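GMP reductase (Trypanosoma brucei brucei, PDB 6JIG) probably catalyses the irreversible NADPH-dependent deamination of GMP to IMP, and also binds guanine nucleotides at its CBS domains. Local coordinates at residues 17-23 with 469-475; 39-43 with 284-288; 59-64 with 87-91. The protein carries 1 engineered substitution. All coordinates share one frame; numbering follows the deposited sequence.

Contact 1 of 3, residues 17-23 with 469-475; sequences DVLIIPQ and RTRFVRM
The ring of Phe472 lies between Val18 and Ile20 of the facing strand. One face carries Thr470 CG2, which sits 3.8 Å above the ring plane and off toward the rim. At the edge, near the ring plane, is Leu19 O, 3.6 Å from Phe472 CD1. Val18 CG2 and Ile20 CG1 come in obliquely; Val18 CG2 is 3.7 Å from Phe472 CD1.

Behind this packing is a two-stranded antiparallel ladder. It pairs a strand near the N-terminal end of the sequence with one near the C-terminal end. Val18 with Arg474 and Ile20 with Phe472 are non-hydrogen-bonded pairs. Leu19 and Val473 form the hydrogen-bonded pair between them, with Leu19 N to Val473 O at 2.9 Å and the return bond equally straight. Met475 N to Asp17 O and Ile21 N to Arg471 O extend the bonding at both ends.

The other side of the ladder carries Leu19 and Val473. Val473 CG1 meets Ile21 CG1 at 3.6 Å, the two side chains nearly perpendicular. Met475 CG stands between its backbone N and carbonyl carbon (chi1 45°), and the extended chain beyond takes CE to 3.6 Å from Leu19 CD2. Gln23 NE2 bonds back to Ile21 O at 3.0 Å, from above the carbonyl plane. One water joins Asp17 OD1 to Met475 O and, weakly, to Arg474 NE. Asp17 OD1 also bonds Thr476 OG1 of a neighbouring subunit.

Leu331 of helix 330-344 and Lys362 of helix 357-365 pack on Phe472, and helix 477-483 touches Met475. At Arg474 and Met475 the sheet continues as a parallel ladder into a strand of another neighbouring subunit, so it helps join the assembly.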
ATOM      1  N   ASP A  17      -9.828  -8.772  26.442  1.00 30.27           N
ATOM      2  CA  ASP A  17     -10.791  -9.866  26.498  1.00 32.00           C
ATOM      3  C   ASP A  17     -12.073  -9.518  27.250  1.00 32.18           C
ATOM      4  O   ASP A  17     -13.025 -10.300  27.200  1.00 29.89           O
ATOM      5  CB  ASP A  17     -10.178 -11.108  27.161  1.00 30.74           C
ATOM      6  CG  ASP A  17      -9.167 -11.832  26.259  1.00 34.82           C
ATOM      7  OD1 ASP A  17      -9.517 -12.156  25.101  1.00 34.49           O
ATOM      8  OD2 ASP A  17      -8.023 -12.078  26.709  1.00 31.77           O
ATOM      9  N   VAL A  18     -12.128  -8.403  27.981  1.00 31.83           N
ATOM     10  CA  VAL A  18     -13.270  -8.158  28.855  1.00 32.36           C
ATOM     11  C   VAL A  18     -13.760  -6.719  28.730  1.00 31.70           C
ATOM     12  O   VAL A  18     -13.058  -5.827  28.247  1.00 32.25           O
ATOM     13  CB  VAL A  18     -12.949  -8.486  30.341  1.00 32.80           C
ATOM     14  CG1 VAL A  18     -12.571  -9.965  30.493  1.00 32.77           C
ATOM     15  CG2 VAL A  18     -11.814  -7.606  30.862  1.00 30.55           C
ATOM     16  N   LEU A  19     -15.005  -6.518  29.148  1.00 29.30           N
ATOM     17  CA  LEU A  19     -15.553  -5.190  29.409  1.00 30.92           C
ATOM     18  C   LEU A  19     -16.072  -5.148  30.830  1.00 30.18           C
ATOM     19  O   LEU A  19     -16.428  -6.183  31.392  1.00 31.10           O
ATOM     20  CB  LEU A  19     -16.704  -4.855  28.456  1.00 31.61           C
ATOM     21  CG  LEU A  19     -16.346  -4.837  26.982  1.00 32.23           C
ATOM     22  CD1 LEU A  19     -17.653  -4.796  26.194  1.00 35.23           C
ATOM     23  CD2 LEU A  19     -15.481  -3.622  26.668  1.00 34.67           C
ATOM     24  N   ILE A  20     -16.109  -3.943  31.406  1.00 31.55           N
ATOM     25  CA  ILE A  20     -16.744  -3.717  32.702  1.00 32.30           C
ATOM     26  C   ILE A  20     -18.258  -3.659  32.508  1.00 31.05           C
ATOM     27  O   ILE A  20     -18.757  -2.887  31.691  1.00 30.40           O
ATOM     28  CB  ILE A  20     -16.226  -2.427  33.344  1.00 30.95           C
ATOM     29  CG1 ILE A  20     -14.732  -2.568  33.654  1.00 30.23           C
ATOM     30  CG2 ILE A  20     -17.043  -2.073  34.605  1.00 32.62           C
ATOM     31  CD1 ILE A  20     -14.056  -1.202  33.923  1.00 30.42           C
ATOM     32  N   ILE A  21     -18.980  -4.496  33.233  1.00 31.46           N
ATOM     33  CA  ILE A  21     -20.438  -4.525  33.106  1.00 29.64           C
ATOM     34  C   ILE A  21     -21.006  -3.307  33.822  1.00 33.42           C
ATOM     35  O   ILE A  21     -20.684  -3.094  35.005  1.00 34.18           O
ATOM     36  CB  ILE A  21     -21.009  -5.809  33.714  1.00 31.39           C
ATOM     37  CG1 ILE A  21     -20.513  -7.056  32.975  1.00 30.81           C
ATOM     38  CG2 ILE A  21     -22.542  -5.773  33.668  1.00 32.95           C
ATOM     39  CD1 ILE A  21     -20.785  -8.339  33.758  1.00 32.14           C
ATOM     40  N   PRO A  22     -21.842  -2.497  33.175  1.00 31.98           N
ATOM     41  CA  PRO A  22     -22.425  -1.346  33.875  1.00 33.78           C
ATOM     42  C   PRO A  22     -23.256  -1.803  35.068  1.00 34.48           C
ATOM     43  O   PRO A  22     -23.951  -2.815  35.012  1.00 31.68           O
ATOM     44  CB  PRO A  22     -23.288  -0.673  32.800  1.00 36.43           C
ATOM     45  CG  PRO A  22     -22.688  -1.132  31.487  1.00 36.85           C
ATOM     46  CD  PRO A  22     -22.236  -2.546  31.755  1.00 32.51           C
ATOM     47  N   GLN A  23     -23.158  -1.044  36.160  1.00 35.09           N
ATOM     48  CA  GLN A  23     -23.838  -1.317  37.418  1.00 36.58           C
ATOM     49  C   GLN A  23     -24.688  -0.110  37.784  1.00 37.12           C
ATOM     50  O   GLN A  23     -24.582   0.961  37.181  1.00 39.18           O
ATOM     51  CB  GLN A  23     -22.846  -1.593  38.562  1.00 36.93           C
ATOM     52  CG  GLN A  23     -21.809  -2.662  38.276  1.00 38.59           C
ATOM     53  CD  GLN A  23     -22.436  -4.042  38.151  1.00 44.70           C
ATOM     54  OE1 GLN A  23     -23.195  -4.473  39.022  1.00 49.21           O
ATOM     55  NE2 GLN A  23     -22.111  -4.747  37.067  1.00 44.01           N
ATOM     56  N   ARG A 469     -16.839  -3.723  43.527  1.00 35.75           N
ATOM     57  CA  ARG A 469     -18.092  -3.737  42.782  1.00 37.51           C
ATOM     58  C   ARG A 469     -17.942  -4.161  41.325  1.00 38.82           C
ATOM     59  O   ARG A 469     -18.929  -4.578  40.713  1.00 36.62           O
ATOM     60  CB  ARG A 469     -18.748  -2.356  42.833  1.00 38.31           C
ATOM     61  CG  ARG A 469     -19.413  -2.091  44.170  1.00 42.21           C
ATOM     62  CD  ARG A 469     -19.802  -0.641  44.396  1.00 41.75           C
ATOM     63  NE  ARG A 469     -20.065  -0.466  45.831  1.00 48.94           N
ATOM     64  CZ  ARG A 469     -20.397   0.677  46.422  1.00 54.16           C
ATOM     65  NH1 ARG A 469     -20.520   1.786  45.710  1.00 56.29           N
ATOM     66  NH2 ARG A 469     -20.603   0.708  47.734  1.00 56.76           N
ATOM     67  N   THR A 470     -16.748  -4.060  40.751  1.00 35.96           N
ATOM     68  CA  THR A 470     -16.611  -4.309  39.323  1.00 33.93           C
ATOM     69  C   THR A 470     -16.913  -5.766  38.988  1.00 31.51           C
ATOM     70  O   THR A 470     -16.501  -6.692  39.694  1.00 33.88           O
ATOM     71  CB  THR A 470     -15.210  -3.921  38.843  1.00 34.21           C
ATOM     72  OG1 THR A 470     -15.104  -2.491  38.847  1.00 32.87           O
ATOM     73  CG2 THR A 470     -14.964  -4.415  37.405  1.00 32.62           C
ATOM     74  N   ARG A 471     -17.675  -5.952  37.920  1.00 32.60           N
ATOM     75  CA  ARG A 471     -17.955  -7.251  37.331  1.00 34.76           C
ATOM     76  C   ARG A 471     -17.593  -7.174  35.861  1.00 31.12           C
ATOM     77  O   ARG A 471     -17.840  -6.158  35.212  1.00 32.13           O
ATOM     78  CB  ARG A 471     -19.434  -7.642  37.475  1.00 36.47           C
ATOM     79  CG  ARG A 471     -19.927  -7.659  38.917  1.00 38.32           C
ATOM     80  CD  ARG A 471     -19.275  -8.789  39.717  1.00 43.33           C
ATOM     81  NE  ARG A 471     -19.820  -8.847  41.071  1.00 48.67           N
ATOM     82  CZ  ARG A 471     -19.247  -8.280  42.130  1.00 49.47           C
ATOM     83  NH1 ARG A 471     -18.095  -7.632  42.000  1.00 44.09           N
ATOM     84  NH2 ARG A 471     -19.820  -8.368  43.323  1.00 55.71           N
ATOM     85  N   PHE A 472     -17.007  -8.242  35.339  1.00 32.46           N
ATOM     86  CA  PHE A 472     -16.567  -8.278  33.956  1.00 33.19           C
ATOM     87  C   PHE A 472     -17.455  -9.195  33.121  1.00 32.49           C
ATOM     88  O   PHE A 472     -18.060 -10.140  33.634  1.00 31.65           O
ATOM     89  CB  PHE A 472     -15.125  -8.784  33.841  1.00 30.57           C
ATOM     90  CG  PHE A 472     -14.100  -7.858  34.458  1.00 30.70           C
ATOM     91  CD1 PHE A 472     -13.776  -6.660  33.845  1.00 30.71           C
ATOM     92  CD2 PHE A 472     -13.458  -8.205  35.631  1.00 31.75           C
ATOM     93  CE1 PHE A 472     -12.817  -5.816  34.393  1.00 32.05           C
ATOM     94  CE2 PHE A 472     -12.500  -7.369  36.192  1.00 32.17           C
ATOM     95  CZ  PHE A 472     -12.183  -6.175  35.572  1.00 29.99           C
ATOM     96  N   VAL A 473     -17.491  -8.912  31.825  1.00 31.00           N
ATOM     97  CA  VAL A 473     -18.032  -9.825  30.819  1.00 31.40           C
ATOM     98  C   VAL A 473     -16.973 -10.020  29.745  1.00 31.29           C
ATOM     99  O   VAL A 473     -16.303  -9.066  29.332  1.00 32.27           O
ATOM    100  CB  VAL A 473     -19.366  -9.296  30.232  1.00 33.12           C
ATOM    101  CG1 VAL A 473     -19.218  -7.869  29.676  1.00 30.66           C
ATOM    102  CG2 VAL A 473     -19.905 -10.241  29.160  1.00 32.80           C
ATOM    103  N   ARG A 474     -16.796 -11.269  29.320  1.00 33.00           N
ATOM    104  CA  ARG A 474     -15.801 -11.613  28.316  1.00 32.28           C
ATOM    105  C   ARG A 474     -16.356 -11.353  26.921  1.00 36.44           C
ATOM    106  O   ARG A 474     -17.550 -11.527  26.678  1.00 35.09           O
ATOM    107  CB  ARG A 474     -15.417 -13.081  28.500  1.00 36.65           C
ATOM    108  CG  ARG A 474     -14.433 -13.623  27.522  1.00 39.28           C
ATOM    109  CD  ARG A 474     -13.821 -14.874  28.107  1.00 37.81           C
ATOM    110  NE  ARG A 474     -13.078 -15.606  27.101  1.00 41.64           N
ATOM    111  CZ  ARG A 474     -12.682 -16.854  27.279  1.00 38.85           C
ATOM    112  NH1 ARG A 474     -12.985 -17.473  28.420  1.00 39.79           N
ATOM    113  NH2 ARG A 474     -12.003 -17.473  26.326  1.00 47.54           N
ATOM    114  N   MET A 475     -15.510 -10.865  26.013  1.00 35.10           N
ATOM    115  CA  MET A 475     -15.937 -10.661  24.635  1.00 37.43           C
ATOM    116  C   MET A 475     -15.058 -11.467  23.689  1.00 37.81           C
ATOM    117  O   MET A 475     -13.898 -11.767  23.996  1.00 38.80           O
ATOM    118  CB  MET A 475     -15.944  -9.158  24.236  1.00 39.82           C
ATOM    119  CG  MET A 475     -14.736  -8.338  24.653  1.00 41.30           C
ATOM    120  SD  MET A 475     -14.869  -6.627  24.044  1.00 40.33           S
ATOM    121  CE  MET A 475     -13.432  -5.883  24.821  1.00 37.46           C
TER
HETATM  122  O   HOH W   1     -12.047 -13.312  24.905  1.00 44.50           O
HETATM  123  O   HOH W   2     -18.839  -3.391  37.026  1.00 33.04           O

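Contact 2 of 3, residues 39-43 with 284-288; sequences LSRNV and VDIIA
Asp285 points its carboxylate into the turn of 39-43, and Asn42 meets it there. The two side chains cross at about a right angle, with amide and carboxylate planes 52° apart. Despite that twist, Asp285 OD1 lies in the amide plane of Asn42. The bond from Asn42 ND2 to Asp285 OD1 is 2.8 Å long and nearly straight, at 173°. It uses the syn lone pair of OD1.

The second oxygen takes two bonds. Asn42 N reaches Asp285 OD2 at 2.7 Å on the syn lone pair, and Ser40 OG reaches the same OD2 at 2.8 Å on the anti lone pair. Ser40 OG is set between its own backbone N and carbonyl carbon (chi1 46°), which turns the hydroxyl to the carboxylate. Three donors thus hold both oxygens and fix the rotation of the carboxylate. They would probably stabilise its charged form. Val43 runs antiparallel beside Asp285, its CG2 3.9 Å from Asp285 OD2.

Two residues on along the strand, the contact turns apolar. Ile287 CD1 touches Leu39 CG at 3.9 Å, the side chains again steeply crossed. Ile287 CG1 lies 4.0 Å from Ser40 CB. Leu39 also packs on Val255 of the adjacent barrel strand, and Ile349 of strand 348-351 touches both Leu39 and Ile287.

The segment 39-43 holds a type I beta turn from Ser40 to Val43 and a classic beta bulge, with Leu39 and Ser40 set opposite the single residue Val43. This hairpin, 37-40 with 43-45, sits against the start of barrel strand 285-291, at the end of the TIM barrel of the IMPDH/GMPR family where its parallel strands begin.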
ATOM      1  N   LEU A  39       0.111   3.108  46.956  1.00 34.67           N
ATOM      2  CA  LEU A  39       1.205   2.549  46.183  1.00 35.33           C
ATOM      3  C   LEU A  39       1.786   1.327  46.877  1.00 38.67           C
ATOM      4  O   LEU A  39       2.094   0.315  46.231  1.00 32.94           O
ATOM      5  CB  LEU A  39       2.275   3.617  45.992  1.00 37.00           C
ATOM      6  CG  LEU A  39       3.555   3.123  45.340  1.00 37.55           C
ATOM      7  CD1 LEU A  39       3.292   2.813  43.864  1.00 34.00           C
ATOM      8  CD2 LEU A  39       4.656   4.159  45.498  1.00 38.03           C
ATOM      9  N   SER A  40       1.944   1.416  48.195  1.00 36.18           N
ATOM     10  CA  SER A  40       2.485   0.354  49.024  1.00 35.51           C
ATOM     11  C   SER A  40       1.867   0.514  50.410  1.00 37.24           C
ATOM     12  O   SER A  40       1.060   1.420  50.642  1.00 37.55           O
ATOM     13  CB  SER A  40       4.019   0.411  49.085  1.00 37.65           C
ATOM     14  OG  SER A  40       4.472   1.732  49.325  1.00 38.79           O
ATOM     15  N   ARG A  41       2.262  -0.366  51.335  1.00 36.88           N
ATOM     16  CA  ARG A  41       1.612  -0.421  52.648  1.00 38.22           C
ATOM     17  C   ARG A  41       1.555   0.956  53.303  1.00 39.42           C
ATOM     18  O   ARG A  41       0.541   1.324  53.908  1.00 42.69           O
ATOM     19  CB  ARG A  41       2.344  -1.400  53.567  1.00 37.26           C
ATOM     20  CG  ARG A  41       2.084  -2.904  53.387  1.00 37.36           C
ATOM     21  CD  ARG A  41       2.666  -3.632  54.611  1.00 35.78           C
ATOM     22  NE  ARG A  41       2.932  -5.062  54.457  1.00 43.90           N
ATOM     23  CZ  ARG A  41       2.032  -6.030  54.652  1.00 44.42           C
ATOM     24  NH1 ARG A  41       0.772  -5.746  54.990  1.00 43.22           N
ATOM     25  NH2 ARG A  41       2.389  -7.299  54.501  1.00 46.49           N
ATOM     26  N   ASN A  42       2.620   1.743  53.172  1.00 37.79           N
ATOM     27  CA  ASN A  42       2.699   3.008  53.893  1.00 42.15           C
ATOM     28  C   ASN A  42       2.768   4.226  52.976  1.00 43.60           C
ATOM     29  O   ASN A  42       3.156   5.304  53.432  1.00 37.90           O
ATOM     30  CB  ASN A  42       3.891   2.970  54.849  1.00 41.29           C
ATOM     31  CG  ASN A  42       3.810   1.796  55.802  1.00 41.96           C
ATOM     32  OD1 ASN A  42       2.918   1.739  56.642  1.00 46.56           O
ATOM     33  ND2 ASN A  42       4.712   0.833  55.647  1.00 39.77           N
ATOM     34  N   VAL A  43       2.385   4.103  51.702  1.00 36.79           N
ATOM     35  CA  VAL A  43       2.458   5.233  50.773  1.00 35.97           C
ATOM     36  C   VAL A  43       1.127   5.368  50.048  1.00 40.06           C
ATOM     37  O   VAL A  43       0.722   4.457  49.316  1.00 37.52           O
ATOM     38  CB  VAL A  43       3.602   5.082  49.758  1.00 37.83           C
ATOM     39  CG1 VAL A  43       3.615   6.269  48.809  1.00 36.87           C
ATOM     40  CG2 VAL A  43       4.947   4.958  50.481  1.00 40.01           C
ATOM     41  N   VAL A 284      12.168   2.666  54.376  1.00 39.53           N
ATOM     42  CA  VAL A 284      11.212   2.957  53.310  1.00 39.13           C
ATOM     43  C   VAL A 284      10.559   1.662  52.840  1.00 37.11           C
ATOM     44  O   VAL A 284      11.128   0.572  52.957  1.00 36.50           O
ATOM     45  CB  VAL A 284      11.849   3.698  52.105  1.00 39.49           C
ATOM     46  CG1 VAL A 284      12.532   5.011  52.554  1.00 42.31           C
ATOM     47  CG2 VAL A 284      12.815   2.801  51.361  1.00 39.09           C
ATOM     48  N   ASP A 285       9.340   1.797  52.325  1.00 37.39           N
ATOM     49  CA  ASP A 285       8.623   0.653  51.773  1.00 38.52           C
ATOM     50  C   ASP A 285       9.422   0.002  50.649  1.00 36.82           C
ATOM     51  O   ASP A 285      10.044   0.682  49.828  1.00 36.64           O
ATOM     52  CB  ASP A 285       7.259   1.093  51.254  1.00 36.30           C
ATOM     53  CG  ASP A 285       6.207   1.167  52.348  1.00 39.89           C
ATOM     54  OD1 ASP A 285       6.547   1.011  53.544  1.00 38.78           O
ATOM     55  OD2 ASP A 285       5.035   1.401  52.006  1.00 39.54           O
ATOM     56  N   ILE A 286       9.388  -1.324  50.616  1.00 36.16           N
ATOM     57  CA  ILE A 286      10.078  -2.124  49.613  1.00 34.27           C
ATOM     58  C   ILE A 286       9.008  -2.771  48.736  1.00 35.00           C
ATOM     59  O   ILE A 286       8.242  -3.620  49.205  1.00 31.17           O
ATOM     60  CB  ILE A 286      10.975  -3.191  50.252  1.00 36.76           C
ATOM     61  CG1 ILE A 286      11.911  -2.565  51.303  1.00 35.38           C
ATOM     62  CG2 ILE A 286      11.800  -3.912  49.176  1.00 37.34           C
ATOM     63  CD1 ILE A 286      12.807  -1.469  50.747  1.00 36.90           C
ATOM     64  N   ILE A 287       8.973  -2.371  47.466  1.00 32.52           N
ATOM     65  CA  ILE A 287       8.100  -2.958  46.446  1.00 33.99           C
ATOM     66  C   ILE A 287       8.935  -3.942  45.641  1.00 32.37           C
ATOM     67  O   ILE A 287      10.145  -3.733  45.451  1.00 35.49           O
ATOM     68  CB  ILE A 287       7.496  -1.851  45.560  1.00 34.58           C
ATOM     69  CG1 ILE A 287       6.696  -0.871  46.432  1.00 36.89           C
ATOM     70  CG2 ILE A 287       6.589  -2.443  44.417  1.00 34.98           C
ATOM     71  CD1 ILE A 287       6.284   0.406  45.718  1.00 40.02           C
ATOM     72  N   ALA A 288       8.318  -5.042  45.196  1.00 33.94           N
ATOM     73  CA  ALA A 288       9.066  -6.069  44.478  1.00 29.47           C
ATOM     74  C   ALA A 288       8.224  -6.645  43.344  1.00 34.27           C
ATOM     75  O   ALA A 288       7.003  -6.743  43.446  1.00 32.02           O
ATOM     76  CB  ALA A 288       9.499  -7.209  45.395  1.00 34.92           C
TER

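Contact 3 of 3, residues 59-64 with 87-91; sequences EQRMAV and MLREV
Gln60 CG stands between its backbone N and carbonyl carbon (chi1 64°), and the chain bends at chi2 (-97°). These turns swing the amide toward helix 81-93. There the amide lies between Met87 and Glu90. Gln60 OE1 comes 3.4 Å from Met87 CG, the two side chains set crosswise. The amide nitrogen, Gln60 NE2, donates a weak hydrogen bond to Glu90 OE1. It is 3.2 Å long and bent to 135°, and the amide and carboxylate planes are nearly perpendicular. The Glu90 chain is extended beyond CG, which carries its carboxylate across to the glutamine.

Met87 points toward helix 60-68. Its SD lies 3.5 Å from Glu59 CB and is also near CG and CD of the same side chain. Glu59 holds the N-cap position of that helix, and its OE1 is hydrogen-bonded to His76 NE2.

Both helices belong to the wall of the TIM barrel. Helix 60-68 leads into barrel strand 72-75, and helix 81-93 follows that strand. The short segments run in roughly the same direction, with their axes 9.1 Å apart. Ala63 and Leu88 both rest on Leu75 of the strand between them.

Further along, Val91 packs against the first turn of helix 60-68. Its CG2 touches Gln60 CA at 3.7 Å and Ala63 CB at 3.8 Å, while its CG1 meets Val64 CG2 at 4.0 Å. Val64 and Val91 lie side by side, heading opposite ways. Gln60 N is buried here without a polar partner. Glu90 also packs on Val124, and its side chain lies about 5 Å from that of Arg93, a GTP-binding residue.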
ATOM      1  N   GLU A  59      12.856   9.974  34.088  1.00 39.30           N
ATOM      2  CA  GLU A  59      13.967  10.543  34.849  1.00 40.80           C
ATOM      3  C   GLU A  59      13.410  11.715  35.656  1.00 41.98           C
ATOM      4  O   GLU A  59      12.217  11.712  35.982  1.00 36.81           O
ATOM      5  CB  GLU A  59      15.132  10.905  33.921  1.00 41.29           C
ATOM      6  CG  GLU A  59      15.745   9.601  33.330  1.00 39.88           C
ATOM      7  CD  GLU A  59      17.020   9.782  32.514  1.00 44.76           C
ATOM      8  OE1 GLU A  59      17.702   8.761  32.286  1.00 45.19           O
ATOM      9  OE2 GLU A  59      17.332  10.910  32.085  1.00 44.09           O
ATOM     10  N   GLN A  60      14.235  12.710  36.001  1.00 41.35           N
ATOM     11  CA  GLN A  60      13.800  13.673  37.014  1.00 42.17           C
ATOM     12  C   GLN A  60      12.609  14.511  36.542  1.00 39.88           C
ATOM     13  O   GLN A  60      11.719  14.832  37.339  1.00 38.24           O
ATOM     14  CB  GLN A  60      14.974  14.566  37.446  1.00 41.13           C
ATOM     15  CG  GLN A  60      15.545  15.452  36.356  1.00 44.51           C
ATOM     16  CD  GLN A  60      16.767  14.838  35.693  1.00 49.89           C
ATOM     17  OE1 GLN A  60      16.806  13.635  35.415  1.00 48.99           O
ATOM     18  NE2 GLN A  60      17.771  15.664  35.436  1.00 54.83           N
ATOM     19  N   ARG A  61      12.556  14.877  35.258  1.00 39.35           N
ATOM     20  CA  ARG A  61      11.459  15.738  34.823  1.00 40.84           C
ATOM     21  C   ARG A  61      10.120  15.003  34.857  1.00 39.16           C
ATOM     22  O   ARG A  61       9.095  15.592  35.228  1.00 39.06           O
ATOM     23  CB  ARG A  61      11.737  16.300  33.428  1.00 42.96           C
ATOM     24  CG  ARG A  61      12.576  17.589  33.448  1.00 47.52           C
ATOM     25  CD  ARG A  61      12.927  18.080  32.045  1.00 50.12           C
ATOM     26  N   MET A  62      10.112  13.717  34.495  1.00 40.72           N
ATOM     27  CA  MET A  62       8.880  12.928  34.559  1.00 38.59           C
ATOM     28  C   MET A  62       8.458  12.684  36.005  1.00 37.99           C
ATOM     29  O   MET A  62       7.273  12.792  36.338  1.00 35.86           O
ATOM     30  CB  MET A  62       9.070  11.592  33.829  1.00 36.96           C
ATOM     31  CG  MET A  62       7.891  10.623  33.987  1.00 34.98           C
ATOM     32  SD  MET A  62       6.403  11.284  33.160  1.00 38.38           S
ATOM     33  CE  MET A  62       6.904  11.189  31.435  1.00 40.73           C
ATOM     34  N   ALA A  63       9.416  12.339  36.874  1.00 36.21           N
ATOM     35  CA  ALA A  63       9.101  12.104  38.280  1.00 37.00           C
ATOM     36  C   ALA A  63       8.487  13.344  38.921  1.00 37.88           C
ATOM     37  O   ALA A  63       7.539  13.244  39.708  1.00 35.64           O
ATOM     38  CB  ALA A  63      10.362  11.672  39.041  1.00 34.38           C
ATOM     39  N   VAL A  64       9.003  14.527  38.581  1.00 37.14           N
ATOM     40  CA  VAL A  64       8.448  15.767  39.128  1.00 36.01           C
ATOM     41  C   VAL A  64       7.026  15.976  38.633  1.00 37.79           C
ATOM     42  O   VAL A  64       6.121  16.339  39.402  1.00 35.69           O
ATOM     43  CB  VAL A  64       9.351  16.955  38.755  1.00 36.87           C
ATOM     44  CG1 VAL A  64       8.596  18.280  38.943  1.00 37.80           C
ATOM     45  CG2 VAL A  64      10.631  16.926  39.580  1.00 35.18           C
ATOM     46  N   MET A  87      19.562  12.390  40.038  1.00 39.50           N
ATOM     47  CA  MET A  87      18.196  12.626  39.578  1.00 38.79           C
ATOM     48  C   MET A  87      17.249  12.752  40.758  1.00 35.15           C
ATOM     49  O   MET A  87      16.365  13.615  40.770  1.00 38.49           O
ATOM     50  CB  MET A  87      17.736  11.489  38.664  1.00 40.23           C
ATOM     51  CG  MET A  87      18.487  11.397  37.374  1.00 40.97           C
ATOM     52  SD  MET A  87      17.619  10.253  36.284  1.00 45.36           S
ATOM     53  CE  MET A  87      17.672   8.775  37.266  1.00 39.40           C
ATOM     54  N   LEU A  88      17.424  11.890  41.758  1.00 38.52           N
ATOM     55  CA  LEU A  88      16.561  11.912  42.930  1.00 40.73           C
ATOM     56  C   LEU A  88      16.671  13.243  43.668  1.00 40.04           C
ATOM     57  O   LEU A  88      15.657  13.861  44.014  1.00 36.76           O
ATOM     58  CB  LEU A  88      16.917  10.739  43.844  1.00 38.25           C
ATOM     59  CG  LEU A  88      15.744  10.263  44.701  1.00 45.47           C
ATOM     60  CD1 LEU A  88      15.839   8.783  44.921  1.00 43.14           C
ATOM     61  CD2 LEU A  88      15.733  11.009  46.041  1.00 43.42           C
ATOM     62  N   ARG A  89      17.900  13.713  43.897  1.00 41.44           N
ATOM     63  CA  ARG A  89      18.082  14.992  44.579  1.00 39.37           C
ATOM     64  C   ARG A  89      17.485  16.141  43.786  1.00 37.70           C
ATOM     65  O   ARG A  89      16.993  17.110  44.374  1.00 39.89           O
ATOM     66  CB  ARG A  89      19.566  15.243  44.830  1.00 41.43           C
ATOM     67  CG  ARG A  89      20.146  14.423  45.966  1.00 45.62           C
ATOM     68  CD  ARG A  89      21.583  14.864  46.254  1.00 49.47           C
ATOM     69  NE  ARG A  89      22.483  14.405  45.201  1.00 54.47           N
ATOM     70  CZ  ARG A  89      23.209  13.298  45.291  1.00 52.91           C
ATOM     71  NH1 ARG A  89      23.149  12.557  46.396  1.00 53.36           N
ATOM     72  NH2 ARG A  89      23.997  12.941  44.287  1.00 54.22           N
ATOM     73  N   GLU A  90      17.522  16.069  42.455  1.00 40.15           N
ATOM     74  CA  GLU A  90      16.880  17.123  41.670  1.00 40.09           C
ATOM     75  C   GLU A  90      15.373  17.099  41.849  1.00 39.24           C
ATOM     76  O   GLU A  90      14.734  18.160  41.921  1.00 39.43           O
ATOM     77  CB  GLU A  90      17.240  16.996  40.191  1.00 43.54           C
ATOM     78  CG  GLU A  90      18.696  17.357  39.906  1.00 47.83           C
ATOM     79  CD  GLU A  90      19.001  17.432  38.421  1.00 54.29           C
ATOM     80  OE1 GLU A  90      18.140  17.930  37.662  1.00 54.51           O
ATOM     81  OE2 GLU A  90      20.099  16.986  38.020  1.00 57.78           O
ATOM     82  N   VAL A  91      14.781  15.904  41.900  1.00 38.17           N
ATOM     83  CA  VAL A  91      13.344  15.815  42.148  1.00 35.19           C
ATOM     84  C   VAL A  91      13.006  16.443  43.497  1.00 35.05           C
ATOM     85  O   VAL A  91      12.037  17.196  43.630  1.00 37.40           O
ATOM     86  CB  VAL A  91      12.869  14.355  42.080  1.00 34.56           C
ATOM     87  CG1 VAL A  91      11.383  14.272  42.457  1.00 36.96           C
ATOM     88  CG2 VAL A  91      13.092  13.776  40.666  1.00 36.61           C
TER

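From the N terminus the chain first passes strand 18-20, which pairs with strand 472-475 near the far end. Contact 1 therefore closes the longest loop, and the other two lie within it. The hairpin at 39-43 follows; contact 2 closes when the chain reaches barrel strand 285-291. Inside that loop, contact 3 joins 59-64 to 87-91 after only 22 intervening residues. The three are nested and none cross. Contact 3 ties neighbouring helices of the barrel wall, contact 2 ties the hairpin to the barrel, and contact 1 pairs strands from near the two ends of the chain. Centres of contacts 2 and 3 are about 19 Å apart; contact 1 lies further off.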